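N-acetylmuramoyl-L-alanine amidase (Clostridium intestinale URNW, PDB 6SRT) binds zinc and probably cleaves, as an endolysin, the amide bond between N-acetylmuramic acid and L-alanine in bacterial cell-wall peptidoglycan. Local coordinates at residues I24-Y29 against I83-P88; Y73-R78 against F104-E109; G110-E115 against N155-E160. One frame throughout, in Å; residues are numbered along the deposited sequence.

Interaction 1 of 3, residues I24-Y29 against I83-P88; sequences IVEVNY and IYRGRP
Glu-26 and Arg-85 meet side-on in a two-nitrogen salt bridge: Arg-85 NE donates to Glu-26 OE1 at 2.9 Å, and Arg-85 NH2 reaches the syn lone pair of Glu-26 OE2 at 3.0 Å. Carboxylate and guanidinium planes lie only 16° apart, so the two flat groups sit almost edge against edge. The CB of Glu-26 points away from segment 83-88, and a bend at chi2 (-56°) brings the carboxylate back beside the arginine. Ile-24 CG2 rests over one face of the guanidinium, near its rim, while Glu-89 takes Arg-85 NH1 in a second salt bridge; the two acids thus hold the guanidinium, and the methyl group packs on one face.

The short strands 24-25 and 83-85 pair in parallel. Val-25 N donates to Ile-83 O (2.8 Å) and Val-25 O accepts from Arg-85 N (2.9 Å), placing Val-25 level with Tyr-84. On the face carrying those two residues, Val-25 CG1 lies 3.7 Å from Tyr-84 CD1, and Val-27 CG2 approaches the same ring atom. Farther along, Tyr-29 OH donates to Arg-85 O at 2.7 Å, in the carbonyl plane and on a lone pair, so the loop beyond the short strand stays tied to its neighbour.

The contact adds the outermost strand 24-25 to the mixed sheet beside strand 83-85, whose other neighbour is the antiparallel strand 75-77. Ile-24, Ile-83 and Arg-85 pack on Phe-75 of that strand, whereas Val-27, Tyr-29 and Tyr-84 touch helix 56-65.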
loop_
_atom_site.group_PDB
_atom_site.type_symbol
_atom_site.label_atom_id
_atom_site.label_comp_id
_atom_site.label_asym_id
_atom_site.label_seq_id
_atom_site.Cartn_x
_atom_site.Cartn_y
_atom_site.Cartn_z
ATOM N N ILE A 24 -7.348 4.947 10.197
ATOM C CA ILE A 24 -6.760 3.650 9.812
ATOM C C ILE A 24 -7.474 2.589 10.653
ATOM O O ILE A 24 -7.501 2.667 11.893
ATOM C CB ILE A 24 -5.235 3.669 9.990
ATOM C CG1 ILE A 24 -4.561 4.640 8.993
ATOM C CG2 ILE A 24 -4.710 2.238 9.839
ATOM C CD1 ILE A 24 -3.192 5.052 9.391
ATOM N N VAL A 25 -8.095 1.627 10.001
ATOM C CA VAL A 25 -8.785 0.514 10.680
ATOM C C VAL A 25 -7.745 -0.532 11.049
ATOM O O VAL A 25 -7.130 -1.128 10.148
ATOM C CB VAL A 25 -9.936 -0.039 9.862
ATOM C CG1 VAL A 25 -10.565 -1.235 10.522
ATOM C CG2 VAL A 25 -10.946 1.064 9.519
ATOM N N GLU A 26 -7.647 -0.815 12.332
ATOM C CA GLU A 26 -6.710 -1.859 12.814
ATOM C C GLU A 26 -7.410 -3.196 12.542
ATOM O O GLU A 26 -8.687 -3.347 12.606
ATOM C CB GLU A 26 -6.355 -1.599 14.295
ATOM C CG GLU A 26 -5.699 -0.253 14.545
ATOM C CD GLU A 26 -4.410 0.134 13.790
ATOM O OE1 GLU A 26 -3.704 -0.741 13.455
ATOM O OE2 GLU A 26 -4.026 1.355 13.720
ATOM N N VAL A 27 -6.642 -4.149 12.130
ATOM C CA VAL A 27 -7.127 -5.502 11.847
ATOM C C VAL A 27 -6.336 -6.473 12.697
ATOM O O VAL A 27 -5.173 -6.285 12.911
ATOM C CB VAL A 27 -7.012 -5.850 10.364
ATOM C CG1 VAL A 27 -7.439 -7.260 10.083
ATOM C CG2 VAL A 27 -7.722 -4.824 9.505
ATOM N N ASN A 28 -7.037 -7.447 13.261
ATOM C CA ASN A 28 -6.452 -8.554 14.039
ATOM C C ASN A 28 -5.895 -9.576 13.071
ATOM O O ASN A 28 -6.649 -10.198 12.330
ATOM C CB ASN A 28 -7.515 -9.106 14.995
ATOM C CG ASN A 28 -7.877 -8.096 16.061
ATOM O OD1 ASN A 28 -6.991 -7.437 16.622
ATOM N ND2 ASN A 28 -9.172 -7.969 16.346
ATOM N N TYR A 29 -4.577 -9.689 13.055
ATOM C CA TYR A 29 -3.881 -10.740 12.273
ATOM C C TYR A 29 -3.141 -11.709 13.212
ATOM O O TYR A 29 -2.692 -11.341 14.329
ATOM C CB TYR A 29 -2.825 -10.134 11.365
ATOM C CG TYR A 29 -3.368 -9.157 10.346
ATOM C CD1 TYR A 29 -4.151 -9.575 9.274
ATOM C CD2 TYR A 29 -3.119 -7.806 10.433
ATOM C CE1 TYR A 29 -4.659 -8.720 8.326
ATOM C CE2 TYR A 29 -3.645 -6.927 9.512
ATOM C CZ TYR A 29 -4.448 -7.360 8.458
ATOM O OH TYR A 29 -4.967 -6.482 7.540
ATOM N N ILE A 83 -9.418 2.620 4.893
ATOM C CA ILE A 83 -7.970 2.299 4.963
ATOM C C ILE A 83 -7.827 1.242 6.043
ATOM O O ILE A 83 -8.030 1.529 7.221
ATOM C CB ILE A 83 -7.093 3.501 5.232
ATOM C CG1 ILE A 83 -7.296 4.652 4.251
ATOM C CG2 ILE A 83 -5.654 3.021 5.308
ATOM C CD1 ILE A 83 -6.734 5.932 4.783
ATOM N N TYR A 84 -7.401 0.051 5.671
ATOM C CA TYR A 84 -7.084 -1.004 6.619
ATOM C C TYR A 84 -5.589 -1.111 6.792
ATOM O O TYR A 84 -4.807 -1.119 5.850
ATOM C CB TYR A 84 -7.555 -2.366 6.137
ATOM C CG TYR A 84 -9.048 -2.450 6.071
ATOM C CD1 TYR A 84 -9.822 -2.691 7.174
ATOM C CD2 TYR A 84 -9.715 -2.190 4.883
ATOM C CE1 TYR A 84 -11.206 -2.860 7.086
ATOM C CE2 TYR A 84 -11.105 -2.220 4.807
ATOM C CZ TYR A 84 -11.877 -2.559 5.905
ATOM O OH TYR A 84 -13.243 -2.647 5.822
ATOM N N ARG A 85 -5.165 -1.249 8.041
ATOM C CA ARG A 85 -3.779 -1.605 8.357
ATOM C C ARG A 85 -3.528 -3.041 7.880
ATOM O O ARG A 85 -4.356 -3.910 8.114
ATOM C CB ARG A 85 -3.482 -1.471 9.841
ATOM C CG ARG A 85 -1.982 -1.416 10.011
ATOM C CD ARG A 85 -1.247 -0.897 11.038
ATOM N NE ARG A 85 -1.762 0.294 11.583
ATOM C CZ ARG A 85 -1.207 1.470 11.440
ATOM N NH1 ARG A 85 -0.206 1.696 10.604
ATOM N NH2 ARG A 85 -1.703 2.475 12.139
ATOM N N GLY A 86 -2.322 -3.237 7.347
ATOM C CA GLY A 86 -1.799 -4.577 7.056
ATOM C C GLY A 86 -0.624 -4.875 7.980
ATOM O O GLY A 86 -0.776 -5.004 9.187
ATOM N N ARG A 87 0.552 -4.950 7.375
ATOM C CA ARG A 87 1.798 -5.058 8.203
ATOM C C ARG A 87 1.891 -3.899 9.149
ATOM O O ARG A 87 1.548 -2.777 8.790
ATOM C CB ARG A 87 3.111 -4.833 7.464
ATOM C CG ARG A 87 3.318 -5.925 6.453
ATOM C CD ARG A 87 3.941 -7.159 7.046
ATOM N NE ARG A 87 3.806 -8.269 6.165
ATOM C CZ ARG A 87 4.758 -9.109 5.785
ATOM N NH1 ARG A 87 6.039 -8.906 6.060
ATOM N NH2 ARG A 87 4.380 -10.212 5.169
ATOM N N PRO A 88 2.439 -4.149 10.344
ATOM C CA PRO A 88 2.718 -3.046 11.250
ATOM C C PRO A 88 3.573 -1.996 10.528
ATOM O O PRO A 88 4.412 -2.275 9.677
ATOM C CB PRO A 88 3.483 -3.690 12.416
ATOM C CG PRO A 88 2.989 -5.131 12.410
ATOM C CD PRO A 88 2.852 -5.446 10.933
#

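Interaction 2 of 3, residues Y73-R78 against F104-E109; sequences YHFYIR and FGIASE. With PO4 (phosphate ion), chain E.
With CG swung beside its backbone N (chi1 -51°), Tyr-73 lays its ring over Ala-107, whose CB stands 3.4 Å from the ring centroid, a CH-pi contact almost on the ring normal. The chi1 of His-74 (-64°) likewise brings ND1 to Gly-105 N, which donates to it at 3.0 Å; Ala-91 O binds NE2, so both imidazole nitrogens are engaged. The edge of Phe-104 meets the face of His-74 in a T-shaped pair, planes at 82°.

From here a parallel ladder runs on, in which Phe-75 O accepts from Ala-107 N (2.9 Å) and Ile-77 N donates to Ala-107 O (2.8 Å). At its far end Arg-78 grips Glu-109 side-on: NE donates to OE1 at 3.0 Å from above the carboxylate plane, and NH2 donates to OE2.

Tyr-73 OH donates at 2.6 Å to O4 of a phosphate ion, probably from the crystallisation liquor, and its ring meets zinc ligand His-47, placing this face beside the metal site. Strands 75-77 and 103-108 are central in the sheet: Tyr-73 and Tyr-76 face helix 56-65, while Phe-75, Ile-77 and Ser-108 pack against helix 119-136.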
loop_
_atom_site.group_PDB
_atom_site.type_symbol
_atom_site.label_atom_id
_atom_site.label_comp_id
_atom_site.label_asym_id
_atom_site.label_seq_id
_atom_site.Cartn_x
_atom_site.Cartn_y
_atom_site.Cartn_z
ATOM N N TYR A 73 1.214 -5.851 2.361
ATOM C CA TYR A 73 1.058 -4.396 2.260
ATOM C C TYR A 73 0.995 -3.816 3.684
ATOM O O TYR A 73 0.444 -4.452 4.578
ATOM C CB TYR A 73 -0.268 -4.061 1.545
ATOM C CG TYR A 73 -0.450 -4.783 0.241
ATOM C CD1 TYR A 73 0.425 -4.682 -0.807
ATOM C CD2 TYR A 73 -1.560 -5.619 0.100
ATOM C CE1 TYR A 73 0.175 -5.320 -2.017
ATOM C CE2 TYR A 73 -1.828 -6.256 -1.085
ATOM C CZ TYR A 73 -0.921 -6.166 -2.123
ATOM O OH TYR A 73 -1.227 -6.774 -3.313
ATOM N N HIS A 74 1.486 -2.584 3.827
ATOM C CA HIS A 74 1.299 -1.839 5.078
ATOM C C HIS A 74 -0.121 -1.283 5.203
ATOM O O HIS A 74 -0.614 -1.134 6.338
ATOM C CB HIS A 74 2.317 -0.736 5.174
ATOM C CG HIS A 74 3.704 -1.280 5.242
ATOM N ND1 HIS A 74 4.443 -1.477 4.095
ATOM C CD2 HIS A 74 4.433 -1.675 6.323
ATOM C CE1 HIS A 74 5.601 -2.026 4.483
ATOM N NE2 HIS A 74 5.633 -2.149 5.837
ATOM N N PHE A 75 -0.771 -1.009 4.074
ATOM C CA PHE A 75 -2.132 -0.440 4.063
ATOM C C PHE A 75 -2.846 -1.009 2.829
ATOM O O PHE A 75 -2.265 -1.180 1.752
ATOM C CB PHE A 75 -2.100 1.086 3.941
ATOM C CG PHE A 75 -1.379 1.722 5.095
ATOM C CD1 PHE A 75 -2.009 1.951 6.291
ATOM C CD2 PHE A 75 0.001 2.039 4.960
ATOM C CE1 PHE A 75 -1.311 2.503 7.357
ATOM C CE2 PHE A 75 0.709 2.547 6.021
ATOM C CZ PHE A 75 0.041 2.781 7.208
ATOM N N TYR A 76 -4.166 -1.148 2.993
ATOM C CA TYR A 76 -5.093 -1.630 1.935
ATOM C C TYR A 76 -6.319 -0.716 1.932
ATOM O O TYR A 76 -6.988 -0.601 2.977
ATOM C CB TYR A 76 -5.462 -3.091 2.231
ATOM C CG TYR A 76 -6.551 -3.641 1.362
ATOM C CD1 TYR A 76 -6.547 -3.450 -0.014
ATOM C CD2 TYR A 76 -7.584 -4.415 1.885
ATOM C CE1 TYR A 76 -7.567 -3.953 -0.814
ATOM C CE2 TYR A 76 -8.586 -4.960 1.111
ATOM C CZ TYR A 76 -8.545 -4.782 -0.253
ATOM O OH TYR A 76 -9.506 -5.279 -1.086
ATOM N N ILE A 77 -6.568 -0.105 0.803
ATOM C CA ILE A 77 -7.632 0.898 0.642
ATOM C C ILE A 77 -8.721 0.254 -0.178
ATOM O O ILE A 77 -8.550 0.027 -1.421
ATOM C CB ILE A 77 -7.119 2.202 0.036
ATOM C CG1 ILE A 77 -5.904 2.713 0.809
ATOM C CG2 ILE A 77 -8.256 3.185 0.019
ATOM C CD1 ILE A 77 -5.357 3.975 0.281
ATOM N N ARG A 78 -9.888 0.023 0.392
ATOM C CA ARG A 78 -11.046 -0.572 -0.309
ATOM C C ARG A 78 -11.779 0.500 -1.102
ATOM O O ARG A 78 -11.527 1.714 -0.986
ATOM C CB ARG A 78 -11.904 -1.334 0.695
ATOM C CG ARG A 78 -11.189 -2.590 1.178
ATOM C CD ARG A 78 -12.162 -3.648 1.669
ATOM N NE ARG A 78 -12.890 -4.190 0.555
ATOM C CZ ARG A 78 -13.707 -5.236 0.605
ATOM N NH1 ARG A 78 -14.045 -5.760 1.768
ATOM N NH2 ARG A 78 -14.299 -5.630 -0.495
ATOM N N PHE A 104 7.235 1.509 2.110
ATOM C CA PHE A 104 5.809 1.236 2.398
ATOM C C PHE A 104 5.094 0.746 1.178
ATOM O O PHE A 104 5.367 1.186 0.053
ATOM C CB PHE A 104 5.119 2.511 2.874
ATOM C CG PHE A 104 5.486 2.933 4.267
ATOM C CD1 PHE A 104 5.049 2.163 5.345
ATOM C CD2 PHE A 104 6.189 4.116 4.482
ATOM C CE1 PHE A 104 5.406 2.523 6.637
ATOM C CE2 PHE A 104 6.493 4.476 5.796
ATOM C CZ PHE A 104 6.115 3.686 6.849
ATOM N N GLY A 105 4.223 -0.207 1.399
ATOM C CA GLY A 105 3.369 -0.733 0.316
ATOM C C GLY A 105 1.927 -0.396 0.583
ATOM O O GLY A 105 1.352 -0.744 1.633
ATOM N N ILE A 106 1.275 0.324 -0.352
ATOM C CA ILE A 106 -0.139 0.745 -0.269
ATOM C C ILE A 106 -0.870 0.106 -1.410
ATOM O O ILE A 106 -0.581 0.428 -2.566
ATOM C CB ILE A 106 -0.283 2.257 -0.318
ATOM C CG1 ILE A 106 0.504 2.975 0.800
ATOM C CG2 ILE A 106 -1.770 2.626 -0.266
ATOM C CD1 ILE A 106 0.508 4.466 0.693
ATOM N N ALA A 107 -1.791 -0.789 -1.105
ATOM C CA ALA A 107 -2.610 -1.452 -2.105
ATOM C C ALA A 107 -3.982 -0.820 -2.141
ATOM O O ALA A 107 -4.555 -0.528 -1.093
ATOM C CB ALA A 107 -2.747 -2.911 -1.816
ATOM N N SER A 108 -4.543 -0.729 -3.332
ATOM C CA SER A 108 -5.915 -0.277 -3.622
ATOM C C SER A 108 -6.679 -1.406 -4.242
ATOM O O SER A 108 -6.200 -2.061 -5.170
ATOM C CB SER A 108 -5.904 0.948 -4.492
ATOM O OG SER A 108 -5.297 2.077 -3.867
ATOM N N GLU A 109 -7.890 -1.627 -3.761
ATOM C CA GLU A 109 -8.775 -2.674 -4.257
ATOM C C GLU A 109 -9.204 -2.392 -5.688
ATOM O O GLU A 109 -9.935 -1.395 -5.928
ATOM C CB GLU A 109 -10.026 -2.724 -3.390
ATOM C CG GLU A 109 -11.039 -3.801 -3.760
ATOM C CD GLU A 109 -12.291 -3.821 -2.933
ATOM O OE1 GLU A 109 -12.510 -2.923 -2.104
ATOM O OE2 GLU A 109 -13.010 -4.819 -3.047
HETATM P P PO4 E . 0.443 -7.240 -6.400
HETATM O O1 PO4 E . 1.566 -6.735 -7.200
HETATM O O2 PO4 E . 0.568 -8.718 -6.073
HETATM O O3 PO4 E . -0.923 -7.046 -7.222
HETATM O O4 PO4 E . 0.514 -6.399 -5.191
HETATM O O HOH W 1 -15.201 -3.120 -2.302
#

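Interaction 3 of 3, residues G110-E115 against N155-E160; sequences GNFNEE and NNFPFE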
loop_
_atom_site.group_PDB
_atom_site.type_symbol
_atom_site.label_atom_id
_atom_site.label_comp_id
_atom_site.label_asym_id
_atom_site.label_seq_id
_atom_site.Cartn_x
_atom_site.Cartn_y
_atom_site.Cartn_z
ATOM N N GLY A 110 -8.868 -3.269 -6.631
ATOM C CA GLY A 110 -9.262 -3.107 -8.035
ATOM C C GLY A 110 -8.225 -3.647 -8.962
ATOM O O GLY A 110 -7.107 -3.996 -8.575
ATOM N N ASN A 111 -8.656 -3.735 -10.221
ATOM C CA ASN A 111 -7.768 -4.057 -11.345
ATOM C C ASN A 111 -7.755 -2.796 -12.212
ATOM O O ASN A 111 -8.669 -2.609 -13.041
ATOM C CB ASN A 111 -8.294 -5.235 -12.163
ATOM C CG ASN A 111 -7.450 -5.481 -13.369
ATOM O OD1 ASN A 111 -6.484 -4.751 -13.637
ATOM N ND2 ASN A 111 -7.860 -6.425 -14.194
ATOM N N PHE A 112 -6.731 -1.962 -12.035
ATOM C CA PHE A 112 -6.744 -0.662 -12.738
ATOM C C PHE A 112 -6.277 -0.759 -14.179
ATOM O O PHE A 112 -6.199 0.293 -14.815
ATOM C CB PHE A 112 -6.122 0.458 -11.899
ATOM C CG PHE A 112 -6.804 0.528 -10.561
ATOM C CD1 PHE A 112 -8.126 0.889 -10.410
ATOM C CD2 PHE A 112 -6.115 0.169 -9.426
ATOM C CE1 PHE A 112 -8.777 0.841 -9.203
ATOM C CE2 PHE A 112 -6.721 0.116 -8.194
ATOM C CZ PHE A 112 -8.034 0.468 -8.092
ATOM N N ASN A 113 -6.087 -1.966 -14.715
ATOM C CA ASN A 113 -6.089 -2.107 -16.189
ATOM C C ASN A 113 -7.481 -1.962 -16.767
ATOM O O ASN A 113 -7.542 -1.691 -17.939
ATOM C CB ASN A 113 -5.565 -3.485 -16.553
ATOM C CG ASN A 113 -4.081 -3.589 -16.393
ATOM O OD1 ASN A 113 -3.325 -2.618 -16.386
ATOM N ND2 ASN A 113 -3.605 -4.816 -16.323
ATOM N N GLU A 114 -8.531 -2.049 -15.960
ATOM C CA GLU A 114 -9.942 -2.159 -16.420
ATOM C C GLU A 114 -10.924 -1.271 -15.661
ATOM O O GLU A 114 -12.146 -1.252 -16.038
ATOM C CB GLU A 114 -10.468 -3.582 -16.216
ATOM C CG GLU A 114 -9.888 -4.574 -17.192
ATOM C CD GLU A 114 -10.648 -5.890 -17.251
ATOM O OE1 GLU A 114 -11.775 -5.904 -16.691
ATOM O OE2 GLU A 114 -10.078 -6.891 -17.818
ATOM N N GLU A 115 -10.416 -0.646 -14.611
ATOM C CA GLU A 115 -11.194 0.107 -13.601
ATOM C C GLU A 115 -10.440 1.424 -13.392
ATOM O O GLU A 115 -9.245 1.475 -13.712
ATOM C CB GLU A 115 -11.302 -0.668 -12.277
ATOM C CG GLU A 115 -12.069 -2.011 -12.318
ATOM C CD GLU A 115 -12.298 -2.406 -10.853
ATOM O OE1 GLU A 115 -13.396 -2.209 -10.360
ATOM O OE2 GLU A 115 -11.357 -2.798 -10.136
ATOM N N ASN A 155 -3.005 0.160 -15.582
ATOM C CA ASN A 155 -2.786 1.257 -16.540
ATOM C C ASN A 155 -3.435 2.539 -16.129
ATOM O O ASN A 155 -2.911 3.624 -16.444
ATOM C CB ASN A 155 -3.317 0.824 -17.887
ATOM C CG ASN A 155 -2.597 -0.350 -18.494
ATOM O OD1 ASN A 155 -1.401 -0.473 -18.268
ATOM N ND2 ASN A 155 -3.264 -1.108 -19.375
ATOM N N ASN A 156 -4.623 2.437 -15.547
ATOM C CA ASN A 156 -5.405 3.620 -15.169
ATOM C C ASN A 156 -5.056 4.173 -13.797
ATOM O O ASN A 156 -5.665 5.150 -13.394
ATOM C CB ASN A 156 -6.891 3.310 -15.204
ATOM C CG ASN A 156 -7.440 2.810 -16.536
ATOM O OD1 ASN A 156 -8.393 1.969 -16.540
ATOM N ND2 ASN A 156 -6.865 3.264 -17.620
ATOM N N PHE A 157 -4.125 3.560 -13.074
ATOM C CA PHE A 157 -3.837 4.057 -11.689
ATOM C C PHE A 157 -3.348 5.497 -11.818
ATOM O O PHE A 157 -2.506 5.767 -12.678
ATOM C CB PHE A 157 -2.784 3.151 -11.046
ATOM C CG PHE A 157 -2.630 3.498 -9.600
ATOM C CD1 PHE A 157 -3.488 2.985 -8.658
ATOM C CD2 PHE A 157 -1.573 4.291 -9.156
ATOM C CE1 PHE A 157 -3.349 3.329 -7.314
ATOM C CE2 PHE A 157 -1.468 4.632 -7.833
ATOM C CZ PHE A 157 -2.335 4.136 -6.899
ATOM N N PRO A 158 -3.918 6.435 -11.041
ATOM C CA PRO A 158 -3.723 7.866 -11.309
ATOM C C PRO A 158 -2.459 8.436 -10.671
ATOM O O PRO A 158 -2.464 9.337 -9.842
ATOM C CB PRO A 158 -5.022 8.437 -10.770
ATOM C CG PRO A 158 -5.244 7.631 -9.544
ATOM C CD PRO A 158 -4.932 6.198 -9.972
ATOM N N PHE A 159 -1.352 7.798 -11.019
ATOM C CA PHE A 159 -0.043 8.120 -10.396
ATOM C C PHE A 159 0.394 9.569 -10.580
ATOM O O PHE A 159 0.838 10.194 -9.629
ATOM C CB PHE A 159 1.043 7.164 -10.905
ATOM C CG PHE A 159 2.409 7.276 -10.285
ATOM C CD1 PHE A 159 2.625 7.069 -8.940
ATOM C CD2 PHE A 159 3.492 7.511 -11.076
ATOM C CE1 PHE A 159 3.904 7.161 -8.414
ATOM C CE2 PHE A 159 4.766 7.598 -10.567
ATOM C CZ PHE A 159 4.983 7.398 -9.235
ATOM N N GLU A 160 0.296 10.058 -11.813
ATOM C CA GLU A 160 0.705 11.464 -12.065
ATOM C C GLU A 160 -0.219 12.397 -11.297
ATOM O O GLU A 160 0.284 13.422 -10.765
ATOM C CB GLU A 160 0.760 11.719 -13.561
ATOM C CG GLU A 160 1.933 10.989 -14.230
ATOM C CD GLU A 160 3.319 11.351 -13.709
ATOM O OE1 GLU A 160 3.531 12.525 -13.307
ATOM O OE2 GLU A 160 4.197 10.478 -13.715
HETATM O O HOH W 2 -6.141 -0.197 -19.692
#
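Phe-112 O receives the shortest direct hydrogen bond between the two segments, from Asn-156 N at 2.8 Å, with the donor tilted 33° out of the carbonyl plane. One residue on from Phe-112 and one back from Asn-156, Asn-113 OD1 accepts from Asn-155 N at 2.9 Å, so consecutive amide hydrogens of the 155-160 segment are taken by a main-chain and a side-chain oxygen. A chi1 of -75° sets the Asn-113 carboxamide beside its own backbone N, and from there its oxygen reaches across. Water adds a further link, donating to Asn-113 O at 2.7 Å and accepting from Asn-155 ND2 at 3.0 Å.

Beside these polar links the two phenylalanines touch: Phe-112 CD2 comes to the edge of the Phe-157 ring, 3.9 Å from CD1. The loop presenting these groups is braced from within. Asn-111 OD1 accepts from Asn-113 N in an Asx turn, and Asn-111 O accepts from Glu-114 N at 3.0 Å.

The contact joins the loop between strand 103-108 and helix 119-136 to the lead-in of helix 159-165, where Pro-158 occupies the N-cap position. Phe-112 and Pro-158 both touch helix 119-136, at Gln-121 and Met-122, while Phe-159 packs onto strands 43-48 and 140-143.

From the N terminus, strand 24-25 is laid down first, and interaction 1 closes a loop of 53 residues when strand 83-85 pairs with it. Segment 73-78 falls inside that loop but finds its partner, 104-109, beyond it; interaction 2 thus closes a loop of 25 residues that contains strand 83-85, and the two contacts cross along the chain. They share one sheet, in which Tyr-84 N lies 2.8 Å from Tyr-76 O. Interaction 3 follows in series, opening directly after 104-109 and closing near the C terminus, around helix 119-136 and strand 140-143. It touches interaction 2 through Ser-108 and Phe-157, but lies about 23 Å from interaction 1, centre to centre.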